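Local atomic coordinates of methionine-binding protein (Coxiella burnetii, PDB entry 3TQW), a protein that probably serves an ABC transporter as its periplasmic substrate-binding component, holding methionine between two lobes. Residues 13-24 / 222-233; 85-96 / 181-192. All coordinates share one frame; numbering follows the deposited sequence. Where two conformers were deposited one is given.

Contact 1: residues 13-24 / 222-233. With MET (methionine), chain C.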
loop_
_atom_site.group_PDB
_atom_site.type_symbol
_atom_site.label_atom_id
_atom_site.label_comp_id
_atom_site.label_asym_id
_atom_site.label_seq_id
_atom_site.Cartn_x
_atom_site.Cartn_y
_atom_site.Cartn_z
ATOM N N PRO A 13 -7.211 7.668 -4.140
ATOM C CA PRO A 13 -6.909 7.295 -5.530
ATOM C C PRO A 13 -7.321 5.865 -5.870
ATOM O O PRO A 13 -7.759 5.613 -6.996
ATOM C CB PRO A 13 -5.380 7.403 -5.612
ATOM C CG PRO A 13 -4.955 8.158 -4.415
ATOM C CD PRO A 13 -6.000 8.006 -3.371
ATOM N N GLU A 14 -7.162 4.935 -4.930
ATOM C CA GLU A 14 -7.525 3.543 -5.204
ATOM C C GLU A 14 -9.036 3.349 -5.319
ATOM O O GLU A 14 -9.508 2.446 -6.010
ATOM C CB GLU A 14 -6.922 2.600 -4.163
ATOM C CG GLU A 14 -5.396 2.594 -4.194
ATOM C CD GLU A 14 -4.784 1.767 -3.087
ATOM O OE1 GLU A 14 -5.528 1.038 -2.396
ATOM O OE2 GLU A 14 -3.553 1.849 -2.912
ATOM N N THR A 15 -9.790 4.192 -4.630
ATOM C CA THR A 15 -11.236 4.178 -4.763
ATOM C C THR A 15 -11.632 4.673 -6.150
ATOM O O THR A 15 -12.578 4.158 -6.745
ATOM C CB THR A 15 -11.912 5.013 -3.654
ATOM O OG1 THR A 15 -11.723 4.349 -2.395
ATOM C CG2 THR A 15 -13.412 5.157 -3.914
ATOM N N GLN A 16 -10.903 5.659 -6.675
ATOM C CA GLN A 16 -11.144 6.117 -8.045
ATOM C C GLN A 16 -10.887 4.983 -9.026
ATOM O O GLN A 16 -11.650 4.780 -9.967
ATOM C CB GLN A 16 -10.261 7.316 -8.399
ATOM C CG GLN A 16 -10.575 8.560 -7.595
ATOM C CD GLN A 16 -9.709 9.747 -7.981
ATOM O OE1 GLN A 16 -9.236 10.478 -7.117
ATOM N NE2 GLN A 16 -9.511 9.948 -9.279
ATOM N N LEU A 17 -9.804 4.249 -8.798
ATOM C CA LEU A 17 -9.484 3.107 -9.634
ATOM C C LEU A 17 -10.638 2.107 -9.585
ATOM O O LEU A 17 -11.076 1.586 -10.615
ATOM C CB LEU A 17 -8.176 2.450 -9.176
ATOM C CG LEU A 17 -7.710 1.292 -10.060
ATOM C CD1 LEU A 17 -7.253 1.831 -11.412
ATOM C CD2 LEU A 17 -6.594 0.507 -9.392
HETATM N N MSE A 18 -11.140 1.843 -8.383
HETATM C CA MSE A 18 -12.233 0.889 -8.227
HETATM C C MSE A 18 -13.517 1.384 -8.897
HETATM O O MSE A 18 -14.330 0.584 -9.356
HETATM C CB MSE A 18 -12.484 0.569 -6.755
HETATM C CG MSE A 18 -13.610 -0.448 -6.531
HETATM SE SE MSE A 18 -13.254 -2.228 -7.281
HETATM C CE MSE A 18 -11.875 -2.803 -6.028
ATOM N N GLU A 19 -13.698 2.699 -8.963
ATOM C CA GLU A 19 -14.877 3.250 -9.633
ATOM C C GLU A 19 -14.865 2.871 -11.113
ATOM O O GLU A 19 -15.905 2.579 -11.697
ATOM C CB GLU A 19 -14.957 4.772 -9.493
ATOM C CG GLU A 19 -15.382 5.268 -8.120
ATOM C CD GLU A 19 -16.881 5.173 -7.871
ATOM O OE1 GLU A 19 -17.634 4.753 -8.782
ATOM O OE2 GLU A 19 -17.302 5.527 -6.752
ATOM N N VAL A 20 -13.688 2.893 -11.726
ATOM C CA VAL A 20 -13.579 2.511 -13.121
ATOM C C VAL A 20 -13.810 1.007 -13.253
ATOM O O VAL A 20 -14.489 0.545 -14.171
ATOM C CB VAL A 20 -12.213 2.908 -13.718
ATOM C CG1 VAL A 20 -12.095 2.394 -15.155
ATOM C CG2 VAL A 20 -12.046 4.422 -13.678
ATOM N N ALA A 21 -13.261 0.243 -12.320
ATOM C CA ALA A 21 -13.458 -1.204 -12.337
ATOM C C ALA A 21 -14.941 -1.538 -12.202
ATOM O O ALA A 21 -15.438 -2.479 -12.826
ATOM C CB ALA A 21 -12.654 -1.863 -11.231
ATOM N N LYS A 22 -15.650 -0.751 -11.398
ATOM C CA LYS A 22 -17.083 -0.948 -11.186
ATOM C C LYS A 22 -17.879 -0.733 -12.470
ATOM O O LYS A 22 -18.853 -1.447 -12.742
ATOM C CB LYS A 22 -17.579 -0.016 -10.069
ATOM C CG LYS A 22 -19.078 0.291 -10.077
ATOM C CD LYS A 22 -19.391 1.349 -9.007
ATOM C CE LYS A 22 -20.803 1.899 -9.134
ATOM N NZ LYS A 22 -21.823 0.921 -8.677
ATOM N N GLN A 23 -17.468 0.253 -13.261
ATOM C CA GLN A 23 -18.111 0.519 -14.534
ATOM C C GLN A 23 -17.878 -0.635 -15.496
ATOM O O GLN A 23 -18.795 -1.071 -16.191
ATOM C CB GLN A 23 -17.572 1.807 -15.151
ATOM C CG GLN A 23 -17.903 3.065 -14.375
ATOM C CD GLN A 23 -16.989 4.217 -14.758
ATOM O OE1 GLN A 23 -16.534 4.981 -13.899
ATOM N NE2 GLN A 23 -16.701 4.337 -16.051
ATOM N N VAL A 24 -16.636 -1.104 -15.555
ATOM C CA VAL A 24 -16.295 -2.249 -16.390
ATOM C C VAL A 24 -17.106 -3.468 -15.956
ATOM O O VAL A 24 -17.637 -4.199 -16.788
ATOM C CB VAL A 24 -14.788 -2.569 -16.305
ATOM C CG1 VAL A 24 -14.480 -3.943 -16.926
ATOM C CG2 VAL A 24 -13.983 -1.469 -16.991
ATOM N N SER A 222 -8.680 -5.169 -16.660
ATOM C CA SER A 222 -9.192 -4.759 -17.966
ATOM C C SER A 222 -8.370 -3.617 -18.562
ATOM O O SER A 222 -7.719 -2.865 -17.835
ATOM C CB SER A 222 -10.646 -4.319 -17.852
ATOM O OG SER A 222 -10.745 -3.132 -17.083
ATOM N N PRO A 223 -8.403 -3.482 -19.896
ATOM C CA PRO A 223 -7.747 -2.344 -20.546
ATOM C C PRO A 223 -8.183 -1.011 -19.939
ATOM O O PRO A 223 -7.337 -0.159 -19.678
ATOM C CB PRO A 223 -8.227 -2.452 -21.997
ATOM C CG PRO A 223 -8.449 -3.912 -22.195
ATOM C CD PRO A 223 -8.973 -4.426 -20.876
ATOM N N ALA A 224 -9.480 -0.833 -19.704
ATOM C CA ALA A 224 -9.977 0.433 -19.162
ATOM C C ALA A 224 -9.412 0.745 -17.769
ATOM O O ALA A 224 -9.088 1.898 -17.460
ATOM C CB ALA A 224 -11.500 0.453 -19.143
ATOM N N VAL A 225 -9.307 -0.271 -16.920
ATOM C CA VAL A 225 -8.748 -0.061 -15.588
ATOM C C VAL A 225 -7.246 0.218 -15.663
ATOM O O VAL A 225 -6.729 1.062 -14.930
ATOM C CB VAL A 225 -9.043 -1.234 -14.627
ATOM C CG1 VAL A 225 -8.252 -1.078 -13.336
ATOM C CG2 VAL A 225 -10.526 -1.285 -14.308
ATOM N N LEU A 226 -6.549 -0.478 -16.557
ATOM C CA LEU A 226 -5.125 -0.210 -16.751
ATOM C C LEU A 226 -4.912 1.213 -17.251
ATOM O O LEU A 226 -4.010 1.914 -16.798
ATOM C CB LEU A 226 -4.510 -1.198 -17.736
ATOM C CG LEU A 226 -4.566 -2.662 -17.312
ATOM C CD1 LEU A 226 -4.056 -3.573 -18.428
ATOM C CD2 LEU A 226 -3.774 -2.857 -16.039
ATOM N N SER A 227 -5.750 1.635 -18.190
ATOM C CA SER A 227 -5.674 2.992 -18.721
ATOM C C SER A 227 -5.933 4.022 -17.619
ATOM O O SER A 227 -5.239 5.038 -17.533
ATOM C CB SER A 227 -6.658 3.164 -19.880
ATOM O OG SER A 227 -6.626 4.481 -20.388
ATOM N N ALA A 228 -6.918 3.753 -16.764
ATOM C CA ALA A 228 -7.218 4.648 -15.647
ATOM C C ALA A 228 -6.090 4.681 -14.618
ATOM O O ALA A 228 -5.788 5.732 -14.051
ATOM C CB ALA A 228 -8.525 4.261 -14.977
ATOM N N ALA A 229 -5.480 3.528 -14.364
ATOM C CA ALA A 229 -4.351 3.473 -13.441
ATOM C C ALA A 229 -3.245 4.411 -13.915
ATOM O O ALA A 229 -2.654 5.137 -13.116
ATOM C CB ALA A 229 -3.830 2.048 -13.312
ATOM N N LYS A 230 -2.975 4.397 -15.218
ATOM C CA LYS A 230 -1.997 5.303 -15.809
ATOM C C LYS A 230 -2.325 6.765 -15.512
ATOM O O LYS A 230 -1.438 7.549 -15.182
ATOM C CB LYS A 230 -1.910 5.107 -17.328
ATOM C CG LYS A 230 -0.763 4.219 -17.798
ATOM C CD LYS A 230 -1.109 2.742 -17.675
ATOM C CE LYS A 230 0.015 1.846 -18.193
ATOM N NZ LYS A 230 -0.288 0.386 -18.015
ATOM N N LYS A 231 -3.594 7.137 -15.631
ATOM C CA LYS A 231 -3.982 8.528 -15.412
ATOM C C LYS A 231 -3.907 8.909 -13.930
ATOM O O LYS A 231 -3.537 10.028 -13.588
ATOM C CB LYS A 231 -5.383 8.806 -15.958
ATOM C CG LYS A 231 -5.562 8.529 -17.455
ATOM C CD LYS A 231 -6.792 9.250 -17.986
ATOM C CE LYS A 231 -7.413 8.561 -19.204
ATOM N NZ LYS A 231 -6.436 7.847 -20.066
ATOM N N ILE A 232 -4.256 7.970 -13.055
ATOM C CA ILE A 232 -4.306 8.239 -11.624
ATOM C C ILE A 232 -2.927 8.135 -10.967
ATOM O O ILE A 232 -2.565 8.970 -10.139
ATOM C CB ILE A 232 -5.297 7.285 -10.912
ATOM C CG1 ILE A 232 -6.717 7.480 -11.461
ATOM C CG2 ILE A 232 -5.274 7.504 -9.404
ATOM C CD1 ILE A 232 -7.634 6.305 -11.186
ATOM N N PHE A 233 -2.158 7.117 -11.352
ATOM C CA PHE A 233 -0.902 6.788 -10.672
ATOM C C PHE A 233 0.355 6.973 -11.524
ATOM O O PHE A 233 1.477 6.941 -11.004
ATOM C CB PHE A 233 -0.933 5.340 -10.176
ATOM C CG PHE A 233 -2.014 5.059 -9.170
ATOM C CD1 PHE A 233 -1.835 5.377 -7.832
ATOM C CD2 PHE A 233 -3.203 4.462 -9.560
ATOM C CE1 PHE A 233 -2.834 5.117 -6.897
ATOM C CE2 PHE A 233 -4.200 4.196 -8.633
ATOM C CZ PHE A 233 -4.013 4.521 -7.300
HETATM N N MET C . -1.862 0.419 -1.139
HETATM C CA MET C . -0.869 0.255 -0.070
HETATM C C MET C . 0.505 0.018 -0.689
HETATM O O MET C . 0.610 -0.669 -1.703
HETATM C CB MET C . -1.262 -0.923 0.833
HETATM C CG MET C . -0.340 -1.181 2.029
HETATM S SD MET C . -0.896 -2.591 3.023
HETATM C CE MET C . -2.435 -1.926 3.655
HETATM O OXT MET C . 1.534 0.501 -0.208
#

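Contact 2: residues 85-96 / 181-192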
loop_
_atom_site.group_PDB
_atom_site.type_symbol
_atom_site.label_atom_id
_atom_site.label_comp_id
_atom_site.label_asym_id
_atom_site.label_seq_id
_atom_site.Cartn_x
_atom_site.Cartn_y
_atom_site.Cartn_z
ATOM N N PRO A 85 5.120 0.936 -5.980
ATOM C CA PRO A 85 6.444 1.098 -5.372
ATOM C C PRO A 85 6.498 2.275 -4.416
ATOM O O PRO A 85 6.198 3.407 -4.802
ATOM C CB PRO A 85 7.353 1.333 -6.581
ATOM C CG PRO A 85 6.695 0.562 -7.667
ATOM C CD PRO A 85 5.208 0.759 -7.442
HETATM N N MSE A 86 6.882 1.996 -3.174
HETATM C CA MSE A 86 6.904 3.001 -2.114
HETATM C C MSE A 86 8.061 3.986 -2.267
HETATM O O MSE A 86 9.197 3.592 -2.565
HETATM C CB MSE A 86 6.975 2.309 -0.748
HETATM C CG MSE A 86 7.207 3.248 0.424
HETATM SE SE MSE A 86 7.333 2.268 2.110
HETATM C CE MSE A 86 5.433 1.995 2.437
ATOM N N GLY A 87 7.770 5.266 -2.058
ATOM C CA GLY A 87 8.778 6.302 -2.191
ATOM C C GLY A 87 9.238 6.867 -0.859
ATOM O O GLY A 87 8.546 6.736 0.155
ATOM N N LEU A 88 10.422 7.478 -0.864
ATOM C CA LEU A 88 10.904 8.253 0.266
ATOM C C LEU A 88 10.774 9.722 -0.108
ATOM O O LEU A 88 11.226 10.133 -1.178
ATOM C CB LEU A 88 12.369 7.922 0.561
ATOM C CG LEU A 88 12.694 6.479 0.931
ATOM C CD1 LEU A 88 14.205 6.272 0.986
ATOM C CD2 LEU A 88 12.052 6.127 2.265
ATOM N N TYR A 89 10.158 10.510 0.766
ATOM C CA TYR A 89 9.834 11.895 0.445
ATOM C C TYR A 89 10.376 12.853 1.492
ATOM O O TYR A 89 10.580 12.478 2.640
ATOM C CB TYR A 89 8.321 12.081 0.357
ATOM C CG TYR A 89 7.638 11.160 -0.628
ATOM C CD1 TYR A 89 7.409 11.565 -1.935
ATOM C CD2 TYR A 89 7.211 9.893 -0.248
ATOM C CE1 TYR A 89 6.785 10.738 -2.842
ATOM C CE2 TYR A 89 6.580 9.052 -1.150
ATOM C CZ TYR A 89 6.369 9.481 -2.448
ATOM O OH TYR A 89 5.744 8.664 -3.366
ATOM N N SER A 90 10.590 14.099 1.093
ATOM C CA SER A 90 11.039 15.117 2.029
ATOM C C SER A 90 10.644 16.504 1.548
ATOM O O SER A 90 10.511 16.738 0.349
ATOM C CB SER A 90 12.557 15.047 2.215
ATOM O OG SER A 90 13.019 16.114 3.023
ATOM N N LYS A 91 10.444 17.411 2.497
ATOM C CA LYS A 91 10.285 18.824 2.191
ATOM C C LYS A 91 11.478 19.602 2.740
ATOM O O LYS A 91 11.453 20.831 2.802
ATOM C CB LYS A 91 8.975 19.365 2.770
ATOM C CG LYS A 91 7.742 18.951 1.984
ATOM C CD LYS A 91 6.469 19.077 2.806
ATOM C CE LYS A 91 6.250 20.494 3.305
ATOM N NZ LYS A 91 4.976 20.603 4.073
ATOM N N LYS A 92 12.525 18.879 3.131
ATOM C CA LYS A 92 13.710 19.519 3.702
ATOM C C LYS A 92 15.001 19.227 2.921
ATOM O O LYS A 92 15.960 19.991 2.998
ATOM C CB LYS A 92 13.875 19.145 5.183
ATOM C CG LYS A 92 12.727 19.612 6.084
ATOM C CD LYS A 92 13.038 19.356 7.551
ATOM C CE LYS A 92 11.820 19.567 8.451
ATOM N NZ LYS A 92 11.310 20.968 8.435
ATOM N N ILE A 93 15.025 18.124 2.177
ATOM C CA ILE A 93 16.189 17.783 1.361
ATOM C C ILE A 93 15.789 17.346 -0.047
ATOM O O ILE A 93 14.693 16.820 -0.253
ATOM C CB ILE A 93 17.055 16.676 2.009
ATOM C CG1 ILE A 93 16.256 15.379 2.161
ATOM C CG2 ILE A 93 17.608 17.134 3.355
ATOM C CD1 ILE A 93 17.055 14.228 2.762
ATOM N N THR A 94 16.682 17.569 -1.010
ATOM C CA THR A 94 16.455 17.148 -2.390
ATOM C C THR A 94 17.309 15.938 -2.736
ATOM O O THR A 94 17.088 15.282 -3.751
ATOM C CB THR A 94 16.785 18.270 -3.393
ATOM O OG1 THR A 94 18.142 18.687 -3.209
ATOM C CG2 THR A 94 15.863 19.462 -3.191
ATOM N N ALA A 95 18.297 15.652 -1.895
ATOM C CA ALA A 95 19.160 14.498 -2.110
ATOM C C ALA A 95 19.437 13.797 -0.790
ATOM O O ALA A 95 19.552 14.442 0.249
ATOM C CB ALA A 95 20.463 14.921 -2.772
ATOM N N LEU A 96 19.547 12.475 -0.831
ATOM C CA LEU A 96 19.684 11.695 0.392
ATOM C C LEU A 96 20.970 12.001 1.156
ATOM O O LEU A 96 21.001 11.911 2.384
ATOM C CB LEU A 96 19.574 10.198 0.092
ATOM C CG LEU A 96 18.179 9.701 -0.300
ATOM C CD1 LEU A 96 18.228 8.236 -0.714
ATOM C CD2 LEU A 96 17.190 9.910 0.846
ATOM N N LEU A 181 1.957 14.607 -3.455
ATOM C CA LEU A 181 3.273 14.007 -3.662
ATOM C C LEU A 181 3.212 12.896 -4.707
ATOM O O LEU A 181 2.431 11.951 -4.581
ATOM C CB LEU A 181 3.829 13.448 -2.349
ATOM C CG LEU A 181 3.990 14.412 -1.169
ATOM C CD1 LEU A 181 4.369 13.632 0.078
ATOM C CD2 LEU A 181 5.028 15.486 -1.467
ATOM N N SER A 182 4.046 13.011 -5.733
ATOM C CA SER A 182 4.115 12.005 -6.785
ATOM C C SER A 182 5.354 11.133 -6.620
ATOM O O SER A 182 6.466 11.647 -6.501
ATOM C CB SER A 182 4.134 12.684 -8.157
ATOM O OG SER A 182 4.688 11.831 -9.143
ATOM N N PRO A 183 5.165 9.807 -6.611
ATOM C CA PRO A 183 6.262 8.841 -6.523
ATOM C C PRO A 183 7.288 9.034 -7.636
ATOM O O PRO A 183 8.489 8.933 -7.386
ATOM C CB PRO A 183 5.556 7.495 -6.708
ATOM C CG PRO A 183 4.160 7.740 -6.280
ATOM C CD PRO A 183 3.847 9.150 -6.647
ATOM N N SER A 184 6.816 9.301 -8.850
ATOM C CA SER A 184 7.699 9.503 -9.996
ATOM C C SER A 184 8.405 10.855 -9.963
ATOM O O SER A 184 9.573 10.968 -10.346
ATOM C CB SER A 184 6.912 9.379 -11.306
ATOM O OG SER A 184 6.347 8.087 -11.448
ATOM N N ARG A 185 7.696 11.880 -9.504
ATOM C CA ARG A 185 8.204 13.243 -9.578
ATOM C C ARG A 185 8.887 13.711 -8.301
ATOM O O ARG A 185 9.876 14.436 -8.357
ATOM C CB ARG A 185 7.077 14.219 -9.927
ATOM C CG ARG A 185 6.541 14.091 -11.344
ATOM C CD ARG A 185 5.470 15.143 -11.602
ATOM N NE ARG A 185 4.990 15.133 -12.982
ATOM C CZ ARG A 185 4.076 15.974 -13.459
ATOM N NH1 ARG A 185 3.540 16.893 -12.666
ATOM N NH2 ARG A 185 3.697 15.897 -14.729
ATOM N N ASP A 186 8.364 13.301 -7.152
ATOM C CA ASP A 186 8.787 13.889 -5.884
ATOM C C ASP A 186 9.679 13.000 -5.012
ATOM O O ASP A 186 10.450 13.508 -4.199
ATOM C CB ASP A 186 7.563 14.351 -5.091
ATOM C CG ASP A 186 6.763 15.404 -5.831
ATOM O OD1 ASP A 186 7.378 16.343 -6.378
ATOM O OD2 ASP A 186 5.523 15.288 -5.878
ATOM N N ALA A 187 9.579 11.685 -5.180
ATOM C CA ALA A 187 10.349 10.764 -4.348
ATOM C C ALA A 187 11.847 10.858 -4.628
ATOM O O ALA A 187 12.271 10.922 -5.786
ATOM C CB ALA A 187 9.863 9.336 -4.539
ATOM N N LEU A 188 12.645 10.874 -3.565
ATOM C CA LEU A 188 14.096 10.861 -3.717
ATOM C C LEU A 188 14.548 9.479 -4.171
ATOM O O LEU A 188 15.617 9.320 -4.761
ATOM C CB LEU A 188 14.788 11.242 -2.405
ATOM C CG LEU A 188 14.879 12.736 -2.076
ATOM C CD1 LEU A 188 13.497 13.340 -1.874
ATOM C CD2 LEU A 188 15.752 12.980 -0.848
ATOM N N LEU A 189 13.706 8.487 -3.903
ATOM C CA LEU A 189 13.998 7.089 -4.209
ATOM C C LEU A 189 12.730 6.259 -4.028
ATOM O O LEU A 189 11.935 6.537 -3.130
ATOM C CB LEU A 189 15.081 6.563 -3.264
ATOM C CG LEU A 189 15.436 5.080 -3.396
ATOM C CD1 LEU A 189 16.113 4.783 -4.738
ATOM C CD2 LEU A 189 16.314 4.620 -2.245
ATOM N N THR A 190 12.536 5.248 -4.871
ATOM C CA THR A 190 11.420 4.318 -4.683
ATOM C C THR A 190 11.887 2.869 -4.765
ATOM O O THR A 190 12.963 2.579 -5.294
ATOM C CB THR A 190 10.311 4.508 -5.740
ATOM O OG1 THR A 190 10.777 4.035 -7.009
ATOM C CG2 THR A 190 9.915 5.973 -5.860
ATOM N N GLU A 191 11.067 1.961 -4.245
ATOM C CA GLU A 191 11.305 0.534 -4.395
ATOM C C GLU A 191 11.363 0.176 -5.866
ATOM O O GLU A 191 10.907 0.940 -6.717
ATOM C CB GLU A 191 10.155 -0.270 -3.787
ATOM C CG GLU A 191 9.914 -0.093 -2.301
ATOM C CD GLU A 191 8.634 -0.788 -1.864
ATOM O OE1 GLU A 191 7.636 -0.721 -2.614
ATOM O OE2 GLU A 191 8.625 -1.409 -0.785
ATOM N N GLY A 192 11.903 -1.002 -6.157
ATOM C CA GLY A 192 11.806 -1.577 -7.483
ATOM C C GLY A 192 10.431 -2.191 -7.685
ATOM O O GLY A 192 9.659 -2.315 -6.732
HETATM O O HOH W 1 10.017 14.496 -1.826
#

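Contact 1: residues 13-24 / 222-233
Leu17 turns CG opposite its own amide nitrogen (chi1 -176°), which lays CD1 on helix 223-233, and Val225, with a chi1 of 171° that places CG1 in the same way, divides its methyls between two targets. CG1 meets Leu17 CD1 at 3.6 Å, the two side chains crossing at about a right angle; CG2 presses on the facing backbone, 3.5 Å from Ala21 CA. The packing is knobs-into-holes: Leu17 sits among Val225, Ala229, Ile232 and Phe233, and Val225 among Leu17, Val20, Ala21 and Val24. The helices run antiparallel with axes 9.0 Å apart, and small residues suit that spacing, as where Val20 CG2 lies 3.8 Å from Ala228 CB. Phe82 of strand 75-83 also packs on Leu17, Val225 and Ala229. At one end Pro13 CB approaches Phe233 CZ to 3.6 Å, while Leu17 CB stands at the edge of the ring. At the other, both methyls of Val24 cover the N-cap residue Ser222, whose buried OG accepts from Val225 N at 3.2 Å and is also hydrogen-bonded to Ala219 O. Glu14 brushes Phe233 with CG, then extends its carboxylate into the ligand pocket, OE2 2.8 Å from the methionine N. No hydrogen bond joins the two helices: their union rests on apolar packing, while the one carboxylate in the contact is directed at the ligand's amino group.

Contact 2: residues 85-96 / 181-192
Gly87 and Thr190 form an antiparallel, non-hydrogen-bonded pair, CA to CA 4.1 Å, where strand 189-190 makes one edge of the five-stranded sheet in a lobe of this PBP2-type binding protein. On either side of the pair the backbones are bonded: Glu191 N to Met86 O, and Leu88 N to Leu189 O, with Leu88 O taking Leu188 N. Glu191 carries the contact further through its extended side chain. Its CB lies 4.0 Å from Met86 N, CG is 3.8 Å from Met86 O, and CD comes near CB of Met86, a selenomethionine. At the tip, OE1 accepts from Met86 N at 2.9 Å, while OE2 forms a salt bridge with Arg116, itself hydrogen-bonded to the bound methionine; the glutamate thus probably steadies a ligand-binding arginine from the second shell. Beyond the strands, Tyr89 lies among residues 181-187. Ala187 CB makes an off-centre CH-pi contact 4.3 Å from the centroid of its ring, Ser182 O stands in plane at the edge, and the hydroxyl OH reaches Pro183 CA at 3.2 Å. Leu181 runs antiparallel to the tyrosine side chain, its CB against Tyr89 CE1. Leu188 fills the bend of residues 93-96, its CD2 3.8 Å from Leu96 CD2 and also touching Ile93 CG1. A water accepts from Ser90 N and also lies close to Asp186 O, bridging the two segments. The Met86 N-H points almost straight at Glu191 OE1 (177°), arriving 50° out of the carboxylate plane.

In the fold
The two contacts belong to different lobes, their centres 24 Å apart and their nearest atoms about 5 Å apart without touching. Contact 1 joins helix 13-29 to helix 223-233 beside the six-stranded sheet, whose strand 75-83 packs against both; contact 2 closes an edge of the five-stranded sheet. Along the chain the order is 13-24, 85-96, 181-192, 222-233: the first lobe is begun, the second is built in between, and strand 198-204 returns to the first sheet. Methionine is approached from both lobes, by Glu14 of contact 1 and by Arg116, the salt-bridge partner of contact 2, consistent with ligand-induced closure as in related binding proteins.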